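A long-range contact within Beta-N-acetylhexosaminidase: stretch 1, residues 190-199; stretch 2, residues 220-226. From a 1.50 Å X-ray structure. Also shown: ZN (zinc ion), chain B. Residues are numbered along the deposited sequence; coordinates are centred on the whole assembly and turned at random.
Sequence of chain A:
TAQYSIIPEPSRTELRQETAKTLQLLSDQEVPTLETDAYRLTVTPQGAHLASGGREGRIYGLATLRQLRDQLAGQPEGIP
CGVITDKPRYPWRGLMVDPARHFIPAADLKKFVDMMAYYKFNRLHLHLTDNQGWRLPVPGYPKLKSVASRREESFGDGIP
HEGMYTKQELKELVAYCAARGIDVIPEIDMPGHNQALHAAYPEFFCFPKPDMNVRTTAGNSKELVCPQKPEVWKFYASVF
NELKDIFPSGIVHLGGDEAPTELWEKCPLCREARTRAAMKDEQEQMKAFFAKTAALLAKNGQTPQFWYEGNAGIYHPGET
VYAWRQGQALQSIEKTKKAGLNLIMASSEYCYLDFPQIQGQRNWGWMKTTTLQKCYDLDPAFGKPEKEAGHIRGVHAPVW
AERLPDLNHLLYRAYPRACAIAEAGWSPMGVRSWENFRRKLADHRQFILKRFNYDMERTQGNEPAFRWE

Stretch 1 190-199: MPGHNQALHA
Stretch 2, residues 220-226: NSKELVC

A loop and the first turn of the helix that follows it pack against an irregular, mostly extended segment, held by one direct backbone hydrogen bond, a small apolar cluster and three bridging waters, burying 482 Å², both sides summed.

Stretch 1 enters its helix at Q195, and the helix continues past A199. In stretch 2, S221 (phi/psi -101/138), E223 (-78/110), L224 (-109/140) and V225 (-58/147) are extended, with K222 (-91/2) breaking the run. The order is reversed across the contact: P191 lies by L224 and V225, Q195 by S221. The closest CA pair is G192 CA and L224 CA, 4.8 Å apart. A cis peptide bond precedes P191 (-85/-10, C-gamma endo); G192 follows at -99/-159, H193 at 47/45 and N194 at -126/24.

P191 O is the hub. V225 N donates to P191 O at 3.2 Å with an N-H...O angle of 157°, and L224 CA approaches P191 O at 3.3 Å in a CA-H...O contact. N194 occupies the N-cap position, yet its side chain (chi1 -104°, between wells) makes no capping bond; its ND2 donates to P191 O at 3.0 Å.

Apolar contacts lie beside the hub. P191 CB lies 3.8 Å from V225 CG2 and 4.2 Å from L224 CB, while V225 CG1 reaches L197 CD2 at 3.9 Å. V225 (chi1 m) thus touches both the proline and the first helical turn through separate methyls; L197 is t, p. L224 (m, t) sets its CD2 3.6 Å from G192 CA. An ideal CB on G192 would fall only 3.3 Å from L224 CD2, so the absence of a side chain suits this close approach.

Water fills the gap where the backbones do not bond directly. Water 1 accepts from H193 N (2.9 Å) and donates to S221 O (2.7 Å). Water 2 accepts from N194 N (2.8 Å), donates to E223 O (2.6 Å) and hydrogen-bonds S221 OG (2.8 Å). Water 3 donates to Q195 OE1 (2.8 Å) and bonds S221 OG (2.6 Å). With chi1 t, S221 OG also accepts from E223 N at 3.2 Å, spanning K222.

Farther along the helix, H198 (chi1 t, chi2 135°) points its CA-to-CB bond toward stretch 2. E223, m at chi1 and chi2, brings OE1 within 3.0 Å of H198 ND1, near the ring plane at its edge. Helix bonds from H198 N to N194 O and from A199 N to Q195 O, both 2.9 Å, fix the first turn. Beyond the contact, C226 (chi1 t) turns away and its SG binds ZN at 2.3 Å, with three further ligand atoms elsewhere in the structure.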

ATOM      1  N   MET A 190       9.218 -11.596   5.964  1.00 12.24           N
ATOM      2  CA  MET A 190       9.860 -12.809   6.451  1.00 11.95           C
ATOM      3  C   MET A 190       9.117 -14.000   5.868  1.00 12.94           C
ATOM      4  O   MET A 190       7.939 -13.884   5.517  1.00 14.73           O
ATOM      5  CB  MET A 190       9.806 -12.862   7.982  1.00 12.79           C
ATOM      6  CG  MET A 190       8.398 -12.773   8.534  1.00 15.13           C
ATOM      7  SD  MET A 190       8.368 -12.669  10.330  1.00 19.70           S
ATOM      8  CE  MET A 190       8.743 -10.955  10.575  1.00 19.83           C
ATOM      9  N   PRO A 191       9.775 -15.169   5.753  1.00 13.23           N
ATOM     10  CA  PRO A 191      11.153 -15.448   6.164  1.00 13.38           C
ATOM     11  C   PRO A 191      12.201 -15.076   5.114  1.00 12.97           C
ATOM     12  O   PRO A 191      13.394 -15.107   5.430  1.00 13.53           O
ATOM     13  CB  PRO A 191      11.137 -16.962   6.396  1.00 14.44           C
ATOM     14  CG  PRO A 191      10.143 -17.474   5.375  1.00 15.79           C
ATOM     15  CD  PRO A 191       9.080 -16.387   5.287  1.00 13.93           C
ATOM     16  N   GLY A 192      11.773 -14.739   3.900  1.00 13.34           N
ATOM     17  CA  GLY A 192      12.670 -14.370   2.827  1.00 13.58           C
ATOM     18  C   GLY A 192      12.782 -12.873   2.646  1.00 13.07           C
ATOM     19  O   GLY A 192      12.476 -12.083   3.549  1.00 14.05           O
ATOM     20  N   HIS A 193      13.223 -12.472   1.454  1.00 11.65           N
ATOM     21  CA  HIS A 193      13.520 -11.069   1.168  1.00 11.72           C
ATOM     22  C   HIS A 193      14.367 -10.462   2.284  1.00 12.31           C
ATOM     23  O   HIS A 193      14.138  -9.339   2.744  1.00 12.65           O
ATOM     24  CB  HIS A 193      12.241 -10.267   0.899  1.00 12.65           C
ATOM     25  CG  HIS A 193      11.747 -10.400  -0.509  1.00 12.36           C
ATOM     26  ND1 HIS A 193      12.240  -9.626  -1.538  1.00 12.86           N
ATOM     27  CD2 HIS A 193      10.834 -11.235  -1.066  1.00 13.36           C
ATOM     28  CE1 HIS A 193      11.637  -9.962  -2.667  1.00 14.27           C
ATOM     29  NE2 HIS A 193      10.779 -10.938  -2.408  1.00 14.40           N
ATOM     30  N   ASN A 194      15.390 -11.218   2.691  1.00 12.13           N
ATOM     31  CA  ASN A 194      16.107 -10.950   3.930  1.00 12.28           C
ATOM     32  C   ASN A 194      17.613 -10.823   3.728  1.00 12.48           C
ATOM     33  O   ASN A 194      18.375 -11.031   4.680  1.00 13.47           O
ATOM     34  CB  ASN A 194      15.795 -12.027   4.978  1.00 12.86           C
ATOM     35  CG  ASN A 194      14.826 -11.542   6.041  1.00 12.54           C
ATOM     36  OD1 ASN A 194      14.812 -10.360   6.391  1.00 13.48           O
ATOM     37  ND2 ASN A 194      14.028 -12.456   6.579  1.00 14.59           N
ATOM     38  N   GLN A 195      18.073 -10.468   2.524  1.00 11.91           N
ATOM     39  CA  GLN A 195      19.521 -10.368   2.337  1.00 12.29           C
ATOM     40  C   GLN A 195      20.130  -9.281   3.218  1.00 12.44           C
ATOM     41  O   GLN A 195      21.253  -9.440   3.710  1.00 13.76           O
ATOM     42  CB  GLN A 195      19.900 -10.166   0.872  1.00 13.44           C
ATOM     43  CG  GLN A 195      21.415 -10.239   0.662  1.00 14.37           C
ATOM     44  CD  GLN A 195      21.800 -10.393  -0.788  1.00 15.06           C
ATOM     45  OE1 GLN A 195      21.058 -10.990  -1.574  1.00 15.34           O
ATOM     46  NE2 GLN A 195      22.964  -9.852  -1.159  1.00 15.17           N
ATOM     47  N   ALA A 196      19.411  -8.174   3.437  1.00 11.76           N
ATOM     48  CA  ALA A 196      19.962  -7.114   4.277  1.00 11.39           C
ATOM     49  C   ALA A 196      20.103  -7.587   5.720  1.00 12.09           C
ATOM     50  O   ALA A 196      21.136  -7.348   6.366  1.00 12.56           O
ATOM     51  CB  ALA A 196      19.111  -5.844   4.176  1.00 12.26           C
ATOM     52  N   LEU A 197      19.089  -8.294   6.229  1.00 11.76           N
ATOM     53  CA  LEU A 197      19.181  -8.866   7.566  1.00 11.82           C
ATOM     54  C   LEU A 197      20.326  -9.874   7.659  1.00 11.76           C
ATOM     55  O   LEU A 197      21.030  -9.929   8.677  1.00 13.31           O
ATOM     56  CB  LEU A 197      17.843  -9.509   7.953  1.00 11.60           C
ATOM     57  CG  LEU A 197      17.744 -10.100   9.364  1.00 10.87           C
ATOM     58  CD1 LEU A 197      17.987  -9.038  10.433  1.00 11.86           C
ATOM     59  CD2 LEU A 197      16.392 -10.795   9.568  1.00 13.80           C
ATOM     60  N   HIS A 198      20.539 -10.670   6.603  1.00 12.09           N
ATOM     61  CA  HIS A 198      21.641 -11.632   6.605  1.00 13.34           C
ATOM     62  C   HIS A 198      22.990 -10.924   6.636  1.00 12.94           C
ATOM     63  O   HIS A 198      23.916 -11.374   7.321  1.00 14.60           O
ATOM     64  CB  HIS A 198      21.527 -12.571   5.395  1.00 13.76           C
ATOM     65  CG  HIS A 198      22.415 -13.779   5.470  1.00 15.06           C
ATOM     66  ND1 HIS A 198      21.967 -15.046   5.161  1.00 15.68           N
ATOM     67  CD2 HIS A 198      23.722 -13.914   5.806  1.00 16.07           C
ATOM     68  CE1 HIS A 198      22.956 -15.911   5.313  1.00 15.69           C
ATOM     69  NE2 HIS A 198      24.030 -15.251   5.708  1.00 16.49           N
ATOM     70  N   ALA A 199      23.126  -9.824   5.893  1.00 13.20           N
ATOM     71  CA  ALA A 199      24.375  -9.069   5.925  1.00 13.63           C
ATOM     72  C   ALA A 199      24.711  -8.616   7.343  1.00 13.72           C
ATOM     73  O   ALA A 199      25.880  -8.654   7.755  1.00 14.35           O
ATOM     74  CB  ALA A 199      24.282  -7.868   4.981  1.00 12.84           C
ATOM     75  N   ASN A 220      15.959 -12.846  -6.935  1.00 21.60           N
ATOM     76  CA  ASN A 220      15.429 -13.554  -5.781  1.00 22.23           C
ATOM     77  C   ASN A 220      16.564 -14.049  -4.894  1.00 18.68           C
ATOM     78  O   ASN A 220      17.570 -14.574  -5.384  1.00 21.35           O
ATOM     79  CB  ASN A 220      14.572 -14.739  -6.254  1.00 26.11           C
ATOM     80  CG  ASN A 220      14.024 -15.583  -5.104  1.00 28.89           C
ATOM     81  OD1 ASN A 220      14.485 -16.705  -4.868  1.00 32.07           O
ATOM     82  ND2 ASN A 220      13.028 -15.057  -4.397  1.00 24.78           N
ATOM     83  N   SER A 221      16.399 -13.864  -3.589  1.00 16.35           N
ATOM     84  CA  SER A 221      17.297 -14.422  -2.592  1.00 15.59           C
ATOM     85  C   SER A 221      16.667 -15.669  -1.983  1.00 16.26           C
ATOM     86  O   SER A 221      15.465 -15.690  -1.697  1.00 17.45           O
ATOM     87  CB  SER A 221      17.546 -13.398  -1.485  1.00 16.02           C
ATOM     88  OG  SER A 221      18.220 -14.004  -0.393  1.00 16.24           O
ATOM     89  N   LYS A 222      17.479 -16.711  -1.798  1.00 16.31           N
ATOM     90  CA  LYS A 222      17.028 -17.942  -1.158  1.00 17.81           C
ATOM     91  C   LYS A 222      17.240 -17.940   0.350  1.00 16.25           C
ATOM     92  O   LYS A 222      16.928 -18.943   1.005  1.00 18.10           O
ATOM     93  CB  LYS A 222      17.750 -19.156  -1.761  1.00 21.16           C
ATOM     94  CG  LYS A 222      17.541 -19.343  -3.255  1.00 26.80           C
ATOM     95  CD  LYS A 222      18.362 -20.519  -3.778  1.00 32.24           C
ATOM     96  CE  LYS A 222      18.120 -20.747  -5.262  1.00 36.64           C
ATOM     97  NZ  LYS A 222      18.936 -21.876  -5.802  1.00 40.28           N
ATOM     98  N   GLU A 223      17.756 -16.850   0.919  1.00 15.33           N
ATOM     99  CA  GLU A 223      18.137 -16.815   2.330  1.00 15.56           C
ATOM    100  C   GLU A 223      16.901 -16.657   3.211  1.00 15.47           C
ATOM    101  O   GLU A 223      16.290 -15.584   3.252  1.00 18.22           O
ATOM    102  CB  GLU A 223      19.116 -15.669   2.567  1.00 17.48           C
ATOM    103  CG  GLU A 223      20.442 -15.841   1.859  1.00 19.23           C
ATOM    104  CD  GLU A 223      21.225 -17.027   2.386  1.00 22.80           C
ATOM    105  OE1 GLU A 223      21.015 -17.410   3.557  1.00 24.31           O
ATOM    106  OE2 GLU A 223      22.055 -17.577   1.632  1.00 23.48           O
ATOM    107  N   LEU A 224      16.542 -17.709   3.941  1.00 14.48           N
ATOM    108  CA  LEU A 224      15.432 -17.659   4.882  1.00 13.58           C
ATOM    109  C   LEU A 224      15.969 -17.684   6.308  1.00 13.40           C
ATOM    110  O   LEU A 224      16.915 -18.423   6.611  1.00 15.22           O
ATOM    111  CB  LEU A 224      14.491 -18.860   4.690  1.00 13.75           C
ATOM    112  CG  LEU A 224      13.939 -19.125   3.285  1.00 15.04           C
ATOM    113  CD1 LEU A 224      12.845 -20.176   3.334  1.00 16.22           C
ATOM    114  CD2 LEU A 224      13.407 -17.852   2.639  1.00 16.43           C
ATOM    115  N   VAL A 225      15.359 -16.888   7.193  1.00 13.08           N
ATOM    116  CA  VAL A 225      15.686 -17.024   8.608  1.00 13.05           C
ATOM    117  C   VAL A 225      15.399 -18.461   9.050  1.00 13.59           C
ATOM    118  O   VAL A 225      14.492 -19.130   8.535  1.00 15.69           O
ATOM    119  CB  VAL A 225      14.950 -16.007   9.496  1.00 13.73           C
ATOM    120  CG1 VAL A 225      15.483 -14.597   9.253  1.00 15.04           C
ATOM    121  CG2 VAL A 225      13.428 -16.081   9.269  1.00 15.06           C
ATOM    122  N   CYS A 226      16.200 -18.953   9.996  1.00 14.95           N
ATOM    123  CA  CYS A 226      16.067 -20.329  10.452  1.00 14.46           C
ATOM    124  C   CYS A 226      15.129 -20.375  11.652  1.00 14.98           C
ATOM    125  O   CYS A 226      15.472 -19.831  12.710  1.00 15.13           O
ATOM    126  CB  CYS A 226      17.426 -20.898  10.830  1.00 14.51           C
ATOM    127  SG  CYS A 226      17.296 -22.624  11.385  1.00 15.63           S
TER
HETATM  128 ZN    ZN B 501      17.283 -23.816   9.371  1.00 16.03          ZN
HETATM  129  O   HOH W   1      13.340 -14.216  -0.855  1.00 15.69           O
HETATM  130  O   HOH W   2      16.280 -13.622   1.540  1.00 18.82           O
HETATM  131  O   HOH W   3      20.738 -13.578  -0.693  1.00 21.66           O